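Side-chain contacts in putative oxidoreductase (Staphylococcus aureus subsp. aureus, PDB 3IV4), which is probably a monothiol bacilliredoxin of the thioredoxin superfamily, which would release bacillithiol from mixed disulfides on proteins: residues A[9-14]-A[18-23]; A[64-69]-A[78-83]; A[73-78]-A[86-91]; A[95-100]-A[104-109]. One frame throughout, in Å; residues are numbered along the deposited sequence. Where two conformers were deposited one is given.

Contact 1: A[9-14]-A[18-23]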
loop_
_atom_site.group_PDB
_atom_site.type_symbol
_atom_site.label_atom_id
_atom_site.label_comp_id
_atom_site.label_asym_id
_atom_site.label_seq_id
_atom_site.Cartn_x
_atom_site.Cartn_y
_atom_site.Cartn_z
ATOM N N ILE A 9 -4.071 -7.304 -2.193
ATOM C CA ILE A 9 -4.852 -8.039 -1.197
ATOM C C ILE A 9 -5.313 -7.113 -0.066
ATOM O O ILE A 9 -4.515 -6.387 0.523
ATOM C CB ILE A 9 -4.036 -9.193 -0.596
ATOM C CG1 ILE A 9 -3.527 -10.135 -1.687
ATOM C CG2 ILE A 9 -4.842 -9.933 0.493
ATOM C CD1 ILE A 9 -2.371 -11.018 -1.245
ATOM N N LYS A 10 -6.603 -7.157 0.258
ATOM C CA LYS A 10 -7.150 -6.278 1.294
ATOM C C LYS A 10 -6.757 -6.680 2.716
ATOM O O LYS A 10 -6.853 -7.852 3.090
ATOM C CB LYS A 10 -8.675 -6.192 1.186
ATOM C CG LYS A 10 -9.250 -5.012 1.968
ATOM C CD LYS A 10 -10.721 -4.804 1.677
ATOM C CE LYS A 10 -11.550 -5.926 2.227
ATOM N NZ LYS A 10 -12.909 -5.868 1.606
ATOM N N LEU A 11 -6.313 -5.690 3.493
ATOM C CA LEU A 11 -6.101 -5.845 4.944
ATOM C C LEU A 11 -7.295 -5.300 5.704
ATOM O O LEU A 11 -7.813 -4.229 5.383
ATOM C CB LEU A 11 -4.862 -5.068 5.390
ATOM C CG LEU A 11 -3.524 -5.433 4.753
ATOM C CD1 LEU A 11 -2.520 -4.322 5.004
ATOM C CD2 LEU A 11 -3.011 -6.759 5.287
ATOM N N SER A 12 -7.727 -6.046 6.719
ATOM C CA SER A 12 -8.876 -5.616 7.522
ATOM C C SER A 12 -8.580 -5.447 9.004
ATOM O O SER A 12 -9.497 -5.160 9.778
ATOM C CB SER A 12 -10.031 -6.605 7.367
ATOM O OG SER A 12 -9.651 -7.895 7.815
ATOM N N SER A 13 -7.328 -5.651 9.415
ATOM C CA SER A 13 -6.980 -5.461 10.819
ATOM C C SER A 13 -5.530 -5.142 11.052
ATOM O O SER A 13 -4.662 -5.441 10.226
ATOM C CB SER A 13 -7.357 -6.703 11.639
ATOM O OG SER A 13 -6.543 -7.825 11.312
ATOM N N ILE A 14 -5.276 -4.567 12.223
ATOM C CA ILE A 14 -3.914 -4.388 12.708
ATOM C C ILE A 14 -3.173 -5.749 12.818
ATOM O O ILE A 14 -2.017 -5.852 12.413
ATOM C CB ILE A 14 -3.907 -3.609 14.051
ATOM C CG1 ILE A 14 -4.433 -2.200 13.824
ATOM C CG2 ILE A 14 -2.498 -3.547 14.646
ATOM C CD1 ILE A 14 -4.829 -1.489 15.070
ATOM N N GLU A 18 0.409 -6.426 10.853
ATOM C CA GLU A 18 1.632 -6.898 11.508
ATOM C C GLU A 18 2.061 -8.269 10.994
ATOM O O GLU A 18 3.265 -8.529 10.840
ATOM C CB GLU A 18 1.546 -6.821 13.050
ATOM C CG GLU A 18 1.632 -5.385 13.570
ATOM C CD GLU A 18 3.059 -4.805 13.624
ATOM O OE1 GLU A 18 4.031 -5.575 13.521
ATOM O OE2 GLU A 18 3.205 -3.574 13.802
ATOM N N GLN A 19 1.094 -9.145 10.726
ATOM C CA GLN A 19 1.402 -10.473 10.205
ATOM C C GLN A 19 2.076 -10.383 8.843
ATOM O O GLN A 19 3.066 -11.060 8.575
ATOM C CB GLN A 19 0.136 -11.326 10.105
ATOM C CG GLN A 19 0.401 -12.747 9.661
ATOM C CD GLN A 19 0.978 -13.618 10.768
ATOM O OE1 GLN A 19 1.074 -13.197 11.920
ATOM N NE2 GLN A 19 1.354 -14.843 10.421
ATOM N N VAL A 20 1.540 -9.530 7.985
ATOM C CA VAL A 20 2.052 -9.429 6.631
ATOM C C VAL A 20 3.508 -8.932 6.588
ATOM O O VAL A 20 4.350 -9.525 5.909
ATOM C CB VAL A 20 1.130 -8.551 5.763
ATOM C CG1 VAL A 20 1.815 -8.204 4.488
ATOM C CG2 VAL A 20 -0.202 -9.270 5.497
ATOM N N ILE A 21 3.808 -7.871 7.339
ATOM C CA ILE A 21 5.130 -7.206 7.296
ATOM C C ILE A 21 6.183 -8.063 7.987
ATOM O O ILE A 21 7.366 -7.931 7.716
ATOM C CB ILE A 21 5.134 -5.734 7.823
ATOM C CG1 ILE A 21 4.895 -5.702 9.341
ATOM C CG2 ILE A 21 4.163 -4.861 7.030
ATOM C CD1 ILE A 21 4.984 -4.321 9.955
ATOM N N GLU A 22 5.733 -8.961 8.856
ATOM C CA GLU A 22 6.602 -9.955 9.470
ATOM C C GLU A 22 6.913 -11.131 8.537
ATOM O O GLU A 22 8.073 -11.547 8.417
ATOM C CB GLU A 22 5.962 -10.450 10.779
ATOM C CG GLU A 22 6.575 -11.735 11.368
ATOM C CD GLU A 22 7.999 -11.531 11.859
ATOM O OE1 GLU A 22 8.347 -10.384 12.242
ATOM O OE2 GLU A 22 8.775 -12.518 11.866
ATOM N N GLU A 23 5.880 -11.645 7.874
ATOM C CA GLU A 23 5.996 -12.860 7.065
ATOM C C GLU A 23 6.676 -12.631 5.724
ATOM O O GLU A 23 7.231 -13.564 5.143
ATOM C CB GLU A 23 4.620 -13.462 6.799
ATOM C CG GLU A 23 4.003 -14.186 7.974
ATOM C CD GLU A 23 2.771 -14.981 7.557
ATOM O OE1 GLU A 23 1.898 -14.439 6.832
ATOM O OE2 GLU A 23 2.677 -16.160 7.950
#

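Contact 2: A[64-69]-A[78-83]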
loop_
_atom_site.group_PDB
_atom_site.type_symbol
_atom_site.label_atom_id
_atom_site.label_comp_id
_atom_site.label_asym_id
_atom_site.label_seq_id
_atom_site.Cartn_x
_atom_site.Cartn_y
_atom_site.Cartn_z
ATOM N N GLN A 64 -13.198 2.369 5.861
ATOM C CA GLN A 64 -13.713 1.171 6.503
ATOM C C GLN A 64 -12.827 0.642 7.616
ATOM O O GLN A 64 -13.270 -0.146 8.454
ATOM C CB GLN A 64 -13.967 0.061 5.466
ATOM C CG GLN A 64 -14.977 0.427 4.340
ATOM C CD GLN A 64 -16.338 0.943 4.834
ATOM O OE1 GLN A 64 -16.904 0.415 5.789
ATOM N NE2 GLN A 64 -16.875 1.966 4.149
ATOM N N GLU A 65 -11.562 1.051 7.617
ATOM C CA GLU A 65 -10.586 0.491 8.553
ATOM C C GLU A 65 -9.767 1.618 9.165
ATOM O O GLU A 65 -8.527 1.666 9.025
ATOM C CB GLU A 65 -9.664 -0.506 7.828
ATOM C CG GLU A 65 -10.396 -1.653 7.115
ATOM C CD GLU A 65 -11.169 -2.567 8.061
ATOM O OE1 GLU A 65 -10.925 -2.530 9.279
ATOM O OE2 GLU A 65 -12.037 -3.329 7.588
ATOM N N ARG A 66 -10.437 2.542 9.852
ATOM C CA ARG A 66 -9.746 3.678 10.472
ATOM C C ARG A 66 -8.745 3.245 11.555
ATOM O O ARG A 66 -7.634 3.792 11.638
ATOM C CB ARG A 66 -10.751 4.700 11.021
ATOM C CG ARG A 66 -11.542 5.441 9.951
ATOM C CD ARG A 66 -11.080 6.880 9.794
ATOM N NE ARG A 66 -10.055 7.073 8.771
ATOM C CZ ARG A 66 -10.252 7.747 7.639
ATOM N NH1 ARG A 66 -9.267 7.882 6.760
ATOM N NH2 ARG A 66 -11.432 8.299 7.386
ATOM N N ASP A 67 -9.101 2.258 12.373
ATOM C CA ASP A 67 -8.130 1.786 13.366
ATOM C C ASP A 67 -6.809 1.487 12.689
ATOM O O ASP A 67 -5.758 1.987 13.106
ATOM C CB ASP A 67 -8.613 0.545 14.105
ATOM C CG ASP A 67 -9.499 0.885 15.272
ATOM O OD1 ASP A 67 -9.553 2.077 15.635
ATOM O OD2 ASP A 67 -10.124 -0.035 15.821
ATOM N N LEU A 68 -6.881 0.677 11.634
ATOM C CA LEU A 68 -5.693 0.218 10.917
ATOM C C LEU A 68 -4.985 1.405 10.260
ATOM O O LEU A 68 -3.749 1.492 10.298
ATOM C CB LEU A 68 -6.042 -0.863 9.877
ATOM C CG LEU A 68 -4.862 -1.299 8.988
ATOM C CD1 LEU A 68 -3.637 -1.757 9.783
ATOM C CD2 LEU A 68 -5.301 -2.368 7.997
ATOM N N SER A 69 -5.753 2.312 9.663
ATOM C CA SER A 69 -5.171 3.491 9.016
ATOM C C SER A 69 -4.371 4.330 10.038
ATOM O O SER A 69 -3.232 4.752 9.764
ATOM C CB SER A 69 -6.243 4.336 8.321
ATOM O OG SER A 69 -5.634 5.405 7.635
ATOM N N VAL A 78 4.340 8.807 9.923
ATOM C CA VAL A 78 3.976 9.564 8.745
ATOM C C VAL A 78 2.494 9.923 8.844
ATOM O O VAL A 78 1.643 9.040 8.937
ATOM C CB VAL A 78 4.265 8.766 7.452
ATOM C CG1 VAL A 78 3.783 9.532 6.234
ATOM C CG2 VAL A 78 5.774 8.486 7.332
ATOM N N LYS A 79 2.178 11.215 8.847
ATOM C CA LYS A 79 0.784 11.611 9.018
ATOM C C LYS A 79 -0.068 11.112 7.859
ATOM O O LYS A 79 0.383 10.999 6.713
ATOM C CB LYS A 79 0.629 13.118 9.233
ATOM C CG LYS A 79 1.188 13.620 10.579
ATOM C CD LYS A 79 0.338 13.248 11.792
ATOM C CE LYS A 79 1.126 13.429 13.080
ATOM N NZ LYS A 79 2.208 12.385 13.181
ATOM N N HIS A 80 -1.294 10.774 8.205
ATOM C CA HIS A 80 -2.195 10.142 7.275
ATOM C C HIS A 80 -2.464 10.957 6.004
ATOM O O HIS A 80 -2.737 12.156 6.070
ATOM C CB HIS A 80 -3.520 9.853 7.968
ATOM C CG HIS A 80 -4.566 9.380 7.022
ATOM N ND1 HIS A 80 -4.562 8.100 6.517
ATOM C CD2 HIS A 80 -5.598 10.023 6.426
ATOM C CE1 HIS A 80 -5.573 7.958 5.679
ATOM N NE2 HIS A 80 -6.213 9.112 5.601
ATOM N N GLU A 81 -2.403 10.292 4.850
ATOM C CA GLU A 81 -2.915 10.836 3.586
ATOM C C GLU A 81 -3.636 9.702 2.905
ATOM O O GLU A 81 -3.428 8.531 3.235
ATOM C CB GLU A 81 -1.800 11.307 2.643
ATOM C CG GLU A 81 -0.849 12.339 3.223
ATOM C CD GLU A 81 -1.413 13.744 3.255
ATOM O OE1 GLU A 81 -2.524 13.999 2.729
ATOM O OE2 GLU A 81 -0.712 14.607 3.818
ATOM N N SER A 82 -4.456 10.048 1.917
ATOM C CA SER A 82 -5.001 9.035 1.032
ATOM C C SER A 82 -5.101 9.598 -0.385
ATOM O O SER A 82 -5.595 10.714 -0.580
ATOM C CB SER A 82 -6.338 8.519 1.538
ATOM O OG SER A 82 -6.699 7.364 0.811
ATOM N N PRO A 83 -4.602 8.855 -1.381
ATOM C CA PRO A 83 -3.930 7.569 -1.278
ATOM C C PRO A 83 -2.513 7.752 -0.731
ATOM O O PRO A 83 -1.908 8.800 -0.918
ATOM C CB PRO A 83 -3.879 7.098 -2.730
ATOM C CG PRO A 83 -3.778 8.347 -3.520
ATOM C CD PRO A 83 -4.629 9.347 -2.773
HETATM O O HOH W 1 -8.700 9.716 4.247
#

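Contact 3: A[73-78]-A[86-91]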
loop_
_atom_site.group_PDB
_atom_site.type_symbol
_atom_site.label_atom_id
_atom_site.label_comp_id
_atom_site.label_asym_id
_atom_site.label_seq_id
_atom_site.Cartn_x
_atom_site.Cartn_y
_atom_site.Cartn_z
ATOM N N ALA A 73 -0.148 5.089 10.476
ATOM C CA ALA A 73 0.406 6.409 10.720
ATOM C C ALA A 73 1.339 6.396 11.943
ATOM O O ALA A 73 2.432 6.977 11.899
ATOM C CB ALA A 73 -0.698 7.427 10.880
ATOM N N LYS A 74 0.924 5.733 13.023
ATOM C CA LYS A 74 1.752 5.651 14.232
ATOM C C LYS A 74 2.908 4.667 14.075
ATOM O O LYS A 74 3.903 4.737 14.791
ATOM C CB LYS A 74 0.918 5.261 15.458
ATOM C CG LYS A 74 0.853 6.324 16.534
ATOM C CD LYS A 74 -0.153 7.401 16.199
ATOM C CE LYS A 74 -0.669 8.053 17.467
ATOM N NZ LYS A 74 -1.569 7.180 18.284
ATOM N N LYS A 75 2.762 3.734 13.147
ATOM C CA LYS A 75 3.779 2.724 12.904
ATOM C C LYS A 75 4.997 3.343 12.225
ATOM O O LYS A 75 6.129 2.902 12.420
ATOM C CB LYS A 75 3.178 1.646 12.003
ATOM C CG LYS A 75 4.147 0.603 11.492
ATOM C CD LYS A 75 4.689 -0.237 12.617
ATOM C CE LYS A 75 5.704 -1.271 12.115
ATOM N NZ LYS A 75 5.838 -2.381 13.105
ATOM N N THR A 76 4.734 4.373 11.428
ATOM C CA THR A 76 5.702 4.969 10.504
ATOM C C THR A 76 6.038 6.401 10.881
ATOM O O THR A 76 6.974 6.998 10.328
ATOM C CB THR A 76 5.086 4.984 9.068
ATOM O OG1 THR A 76 3.883 5.778 9.077
ATOM C CG2 THR A 76 4.764 3.559 8.583
ATOM N N ASN A 77 5.293 6.961 11.833
ATOM C CA ASN A 77 5.332 8.398 12.097
ATOM C C ASN A 77 5.129 9.302 10.879
ATOM O O ASN A 77 5.647 10.420 10.816
ATOM C CB ASN A 77 6.582 8.801 12.880
ATOM C CG ASN A 77 6.341 10.042 13.702
ATOM O OD1 ASN A 77 5.197 10.331 14.090
ATOM N ND2 ASN A 77 7.395 10.800 13.952
ATOM N N VAL A 78 4.340 8.807 9.923
ATOM C CA VAL A 78 3.976 9.564 8.745
ATOM C C VAL A 78 2.494 9.923 8.844
ATOM O O VAL A 78 1.643 9.040 8.937
ATOM C CB VAL A 78 4.265 8.766 7.452
ATOM C CG1 VAL A 78 3.783 9.532 6.234
ATOM C CG2 VAL A 78 5.774 8.486 7.332
ATOM N N PHE A 86 3.316 2.711 1.105
ATOM C CA PHE A 86 4.464 2.462 1.970
ATOM C C PHE A 86 5.177 1.215 1.482
ATOM O O PHE A 86 4.555 0.298 0.959
ATOM C CB PHE A 86 3.986 2.158 3.394
ATOM C CG PHE A 86 3.366 3.312 4.085
ATOM C CD1 PHE A 86 4.157 4.184 4.833
ATOM C CD2 PHE A 86 1.986 3.559 3.992
ATOM C CE1 PHE A 86 3.592 5.279 5.484
ATOM C CE2 PHE A 86 1.424 4.642 4.641
ATOM C CZ PHE A 86 2.228 5.504 5.382
ATOM N N TYR A 87 6.485 1.196 1.691
ATOM C CA TYR A 87 7.308 0.028 1.398
ATOM C C TYR A 87 8.022 -0.375 2.665
ATOM O O TYR A 87 8.742 0.443 3.274
ATOM C CB TYR A 87 8.313 0.356 0.305
ATOM C CG TYR A 87 9.179 -0.795 -0.175
ATOM C CD1 TYR A 87 8.644 -2.066 -0.412
ATOM C CD2 TYR A 87 10.531 -0.588 -0.426
ATOM C CE1 TYR A 87 9.459 -3.119 -0.881
ATOM C CE2 TYR A 87 11.347 -1.618 -0.900
ATOM C CZ TYR A 87 10.807 -2.880 -1.121
ATOM O OH TYR A 87 11.642 -3.895 -1.592
ATOM N N PHE A 88 7.788 -1.623 3.066
ATOM C CA PHE A 88 8.427 -2.222 4.252
ATOM C C PHE A 88 9.434 -3.289 3.872
ATOM O O PHE A 88 9.147 -4.177 3.066
ATOM C CB PHE A 88 7.381 -2.846 5.189
ATOM C CG PHE A 88 6.422 -1.852 5.758
ATOM C CD1 PHE A 88 6.683 -1.224 6.978
ATOM C CD2 PHE A 88 5.272 -1.497 5.048
ATOM C CE1 PHE A 88 5.792 -0.272 7.497
ATOM C CE2 PHE A 88 4.376 -0.545 5.562
ATOM C CZ PHE A 88 4.626 0.063 6.777
ATOM N N VAL A 89 10.625 -3.165 4.447
ATOM C CA VAL A 89 11.682 -4.148 4.230
ATOM C C VAL A 89 12.004 -4.730 5.597
ATOM O O VAL A 89 12.389 -4.005 6.500
ATOM C CB VAL A 89 12.941 -3.510 3.594
ATOM C CG1 VAL A 89 14.083 -4.522 3.548
ATOM C CG2 VAL A 89 12.623 -2.986 2.197
ATOM N N ASN A 90 11.823 -6.047 5.746
ATOM C CA ASN A 90 11.941 -6.703 7.058
ATOM C C ASN A 90 11.201 -5.962 8.177
ATOM O O ASN A 90 11.730 -5.777 9.285
ATOM C CB ASN A 90 13.411 -6.874 7.439
ATOM C CG ASN A 90 14.108 -7.922 6.610
ATOM O OD1 ASN A 90 14.972 -7.612 5.797
ATOM N ND2 ASN A 90 13.735 -9.168 6.813
ATOM N N GLY A 91 9.979 -5.531 7.884
ATOM C CA GLY A 91 9.122 -4.922 8.878
ATOM C C GLY A 91 9.311 -3.442 9.124
ATOM O O GLY A 91 8.587 -2.861 9.932
HETATM O O HOH W 2 7.898 -3.991 12.175
#

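Contact 4: A[95-100]-A[104-109]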
loop_
_atom_site.group_PDB
_atom_site.type_symbol
_atom_site.label_atom_id
_atom_site.label_comp_id
_atom_site.label_asym_id
_atom_site.label_seq_id
_atom_site.Cartn_x
_atom_site.Cartn_y
_atom_site.Cartn_z
ATOM N N TRP A 95 10.255 3.719 2.642
ATOM C CA TRP A 95 9.778 4.641 1.600
ATOM C C TRP A 95 8.291 4.866 1.782
ATOM O O TRP A 95 7.553 3.956 2.193
ATOM C CB TRP A 95 10.040 4.012 0.220
ATOM C CG TRP A 95 9.437 4.654 -1.027
ATOM C CD1 TRP A 95 10.069 5.488 -1.925
ATOM C CD2 TRP A 95 8.125 4.411 -1.572
ATOM N NE1 TRP A 95 9.225 5.778 -2.976
ATOM C CE2 TRP A 95 8.037 5.118 -2.788
ATOM C CE3 TRP A 95 7.022 3.641 -1.151
ATOM C CZ2 TRP A 95 6.886 5.120 -3.565
ATOM C CZ3 TRP A 95 5.889 3.628 -1.930
ATOM C CH2 TRP A 95 5.829 4.362 -3.130
ATOM N N ASN A 96 7.847 6.077 1.463
ATOM C CA ASN A 96 6.417 6.327 1.293
ATOM C C ASN A 96 6.213 7.427 0.243
ATOM O O ASN A 96 7.110 8.252 0.015
ATOM C CB ASN A 96 5.767 6.717 2.623
ATOM C CG ASN A 96 6.171 8.098 3.095
ATOM O OD1 ASN A 96 5.596 9.092 2.677
ATOM N ND2 ASN A 96 7.161 8.163 3.983
ATOM N N ARG A 97 5.032 7.430 -0.368
ATOM C CA ARG A 97 4.607 8.505 -1.253
ATOM C C ARG A 97 3.112 8.641 -1.141
ATOM O O ARG A 97 2.421 7.701 -0.716
ATOM C CB ARG A 97 4.968 8.230 -2.725
ATOM C CG ARG A 97 6.434 8.389 -3.102
ATOM C CD ARG A 97 7.000 9.785 -2.841
ATOM N NE ARG A 97 8.342 9.929 -3.405
ATOM C CZ ARG A 97 9.464 9.510 -2.812
ATOM N NH1 ARG A 97 9.420 8.941 -1.609
ATOM N NH2 ARG A 97 10.638 9.672 -3.423
ATOM N N ASP A 98 2.590 9.790 -1.548
ATOM C CA ASP A 98 1.147 9.960 -1.510
ATOM C C ASP A 98 0.650 10.646 -2.766
ATOM O O ASP A 98 1.444 11.177 -3.551
ATOM C CB ASP A 98 0.705 10.722 -0.250
ATOM C CG ASP A 98 1.366 12.069 -0.136
ATOM O OD1 ASP A 98 0.954 13.005 -0.860
ATOM O OD2 ASP A 98 2.297 12.213 0.697
ATOM N N HIS A 99 -0.671 10.590 -2.954
ATOM C CA HIS A 99 -1.335 11.205 -4.115
ATOM C C HIS A 99 -0.683 10.819 -5.428
ATOM O O HIS A 99 -0.332 9.648 -5.611
ATOM C CB HIS A 99 -1.499 12.723 -3.917
ATOM C CG HIS A 99 -2.297 13.071 -2.701
ATOM N ND1 HIS A 99 -1.725 13.222 -1.458
ATOM C CD2 HIS A 99 -3.626 13.289 -2.532
ATOM C CE1 HIS A 99 -2.669 13.486 -0.570
ATOM N NE2 HIS A 99 -3.829 13.547 -1.200
ATOM N N GLY A 100 -0.508 11.772 -6.342
ATOM C CA GLY A 100 0.069 11.462 -7.645
ATOM C C GLY A 100 1.504 10.979 -7.686
ATOM O O GLY A 100 1.967 10.507 -8.722
ATOM N N VAL A 104 4.028 3.779 -11.086
ATOM C CA VAL A 104 4.847 2.597 -11.315
ATOM C C VAL A 104 6.341 2.890 -11.200
ATOM O O VAL A 104 7.106 2.055 -10.712
ATOM C CB VAL A 104 4.552 1.954 -12.674
ATOM C CG1 VAL A 104 5.493 0.788 -12.887
ATOM C CG2 VAL A 104 3.087 1.512 -12.749
ATOM N N SER A 105 6.759 4.076 -11.626
ATOM C CA SER A 105 8.172 4.447 -11.516
ATOM C C SER A 105 8.623 4.751 -10.083
ATOM O O SER A 105 9.733 4.376 -9.698
ATOM C CB SER A 105 8.537 5.582 -12.473
ATOM O OG SER A 105 7.640 6.677 -12.382
ATOM N N SER A 106 7.789 5.419 -9.286
ATOM C CA SER A 106 8.181 5.680 -7.903
ATOM C C SER A 106 8.197 4.412 -7.056
ATOM O O SER A 106 9.073 4.234 -6.205
ATOM C CB SER A 106 7.337 6.773 -7.267
ATOM O OG SER A 106 6.030 6.315 -6.960
ATOM N N LEU A 107 7.235 3.525 -7.301
ATOM C CA LEU A 107 7.219 2.226 -6.643
ATOM C C LEU A 107 8.482 1.451 -6.994
ATOM O O LEU A 107 9.100 0.830 -6.131
ATOM C CB LEU A 107 5.948 1.451 -7.017
ATOM C CG LEU A 107 4.635 2.029 -6.443
ATOM C CD1 LEU A 107 3.430 1.623 -7.279
ATOM C CD2 LEU A 107 4.428 1.593 -4.997
ATOM N N ALA A 108 8.884 1.519 -8.260
ATOM C CA ALA A 108 10.109 0.839 -8.680
ATOM C C ALA A 108 11.367 1.431 -8.020
ATOM O O ALA A 108 12.261 0.697 -7.595
ATOM C CB ALA A 108 10.220 0.862 -10.181
ATOM N N GLN A 109 11.403 2.751 -7.886
ATOM C CA GLN A 109 12.510 3.427 -7.209
ATOM C C GLN A 109 12.611 3.036 -5.747
ATOM O O GLN A 109 13.716 2.965 -5.199
ATOM C CB GLN A 109 12.347 4.936 -7.307
ATOM C CG GLN A 109 12.629 5.515 -8.674
ATOM C CD GLN A 109 11.772 6.761 -8.990
ATOM O OE1 GLN A 109 11.313 7.474 -8.091
ATOM N NE2 GLN A 109 11.553 7.010 -10.268
HETATM O O HOH W 3 10.466 6.764 -5.322
#

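Contact 1: A[9-14]-A[18-23]
Leu11 and Val20 meet through single methyl groups, CD2 of the leucine lying 3.8 Å from CG2 of the valine, and they are the apolar link between segment 9-14 and helix 14-23. The two side chains slant across one another. Leu11 holds CG anti to its carbonyl carbon (chi1 -59°), a setting that carries CD2 out to the helix. A beta-branched valine suits the other side, since its methyls branch at CB, close to the helix backbone, and meet a neighbour without spanning a gap. Val20 was deposited in two conformers, so this touch belongs to the one described here.

Hydrogen bonding belongs to the first turn of the helix. Glu18 N donates to Ile14 O over 2.9 Å, and the N-H points almost straight at the oxygen, at 178°. The same oxygen has Glu18 CB beside it at 3.7 Å, so the base of the glutamate lies alongside the carbonyl. Its chain then bends at chi2 (-79°), and OE2 forms a salt bridge with Lys75 and is hydrogen-bonded to Tyr71 OH. Ahead of the helix, Ser13 is the N-cap, its short hydroxyl bonding to Gln16 N, while Gln16 OE1 takes up Ser12 N.

The apolar pair rests on the sheet: Leu11 also touches Tyr58 and Val29, and Val20 reaches Tyr58 and Val27. Leu68 of helix 66-76 packs against both Leu11 and Ile14, so helix 14-23 and helix 66-76 lie side by side on this face of the sheet.

Contact 2: A[64-69]-A[78-83]
Ser69, one turn into helix 66-76, and His80, in the extended loop beyond that helix, bring their CA atoms to 7.5 Å with both CB atoms directed across the gap. The histidine carries the contact. Its CG is anti to the backbone N (chi1 172°), which extends the imidazole toward the helix. Ser69 suits this position because its small side chain lets the ring come near: OG lies 3.1 Å from His80 ND1, at an angle too poor for a hydrogen bond. ND1 is instead bonded to Lys31 NZ, and the same ammonium group reaches Ser69 O, so one lysine ties the helix backbone to the imidazole.

At the other ring nitrogen the link is through water. Arg66 bends at chi2 and chi3, which swings the long chain off the helix toward the loop; there the guanidinium stands nearly perpendicular to the imidazole, with 86° between the planes. Water 1 lies in the plane of both groups, accepting from Arg66 NH1 at 3.2 Å and bonded to His80 NE2 at 2.9 Å. A long, flexible arginine suits this exposed place, since it can span from the helix to the water, and its second deposited conformer suggests that the bridge is not permanent.

The loop runs on to Pro83, which follows a cis peptide bond just before strand 84-89, as in thioredoxin-fold proteins generally, where this proline borders the active site. Pro83 packs on Ile38, Ser39 and Ala42 of helix 37-53, while His80 touches Val62; the loop thus leads from helix 66-76 to the helix 37-53 side.

Contact 3: A[73-78]-A[86-91]
Thr76 and Phe86 pack where helix 66-76 covers a face of the central sheet in this thioredoxin fold. Most of the contact is apolar and surrounds two phenylalanines on alternate positions of strand 84-89, both with CB directed at the helix. Thr76 CG2 comes within 3.7 Å of Phe86 CE1 and 3.9 Å of Phe88 CZ, so one methyl bridges the two rings. Val78, just past the helix, approaches the edge of the Phe86 ring near its plane. Flat, wide phenylalanines fill the layer between helix and sheet, and Phe88 also makes an edge-to-face pair with Phe17 of helix 14-23.

Polar contacts gather at the end of the helix. Thr76 OG1 sits between the backbone N and the carbonyl carbon (chi1 61°), where it accepts from Val78 N at 3.2 Å in an ST turn; it is also bonded to Ile72 O. Threonine therefore does two jobs, its hydroxyl serving the backbone as its methyl enters the apolar layer. Asn77 leaves the helix with positive phi.

On the sheet side, Asn90 and Gly91 form the two-residue turn between strands 84-89 and 92-98. Both have positive phi, close to the values of a type I' turn, and the backbone angles of Gly91 would press a CB against the preceding carbonyl oxygen. Lys75 stretches toward this turn past Phe88, although its strongest partner is Glu18. In the conformer described, water 2 accepts from Lys75 NZ at 2.8 Å and donates to Gly91 O at 2.6 Å.

Contact 4: A[95-100]-A[104-109]
Trp95 lies against Ser106 and Leu107 where the outermost strand of the thioredoxin-fold sheet, 92-98, is covered by the C-terminal helix 104-110. The strand and helix segments run nearly antiparallel, at 165°, with their axes 9.5 Å apart at the closest.

Trp95 places CG anti to its backbone N (chi1 170°), extending the indole over to the helix. The six-membered end does the apolar work: Leu107 CD2 reaches CH2 at 3.6 Å, the two side chains crossing at about a right angle. The CB of Leu107 points away from the strand, and only the branched end turns back; on its own side of the sheet the leucine also touches Phe49 of helix 37-53. Ser106 is small enough to let the indole close to the helix backbone. Its OG lies in the ring plane at the edge, 3.7 Å from Trp95 CZ2, and is bonded to Asp101 O just ahead of the helix.

Arg97, two residues along the strand from Trp95, folds back at its first two torsions. This brings one face of the guanidinium over the NE1 corner of the indole, with Trp95 NE1 3.4 Å above the guanidinium plane; the group projects beyond the indole and does not stack on it. NH1 donates to Asn96 O at 2.9 Å, almost in the guanidinium plane, and that bond helps to hold the rotation of the group. Farther on, His99 ND1 donates to Asp98 OD1.

Beside the indole, water 3 makes three hydrogen bonds, accepting from Trp95 NE1 at 2.8 Å and donating to both Ser106 O and Gln109 OE1.

In the fold
Contacts 1, 3 and 4 all reach the central sheet, and contact 2 joins helix 66-76 to the loop that leads into it. Contacts 1 and 3, with centres about 12 Å apart, are tied by the salt bridge of Glu18 OE2 with Lys75 NZ at 3.0 Å. Contacts 2 and 3 share Val78 and helix 66-76. Contacts 3 and 4 occupy the two strands of one hairpin, where Tyr87 N and Trp95 O approach to 3.0 Å. Contacts 1 and 4 lie on opposite sides of the chain's centre, their centres about 20 Å apart. Contact 2, holding cis Pro83, is probably nearest the redox site expected at the start of helix 37-53.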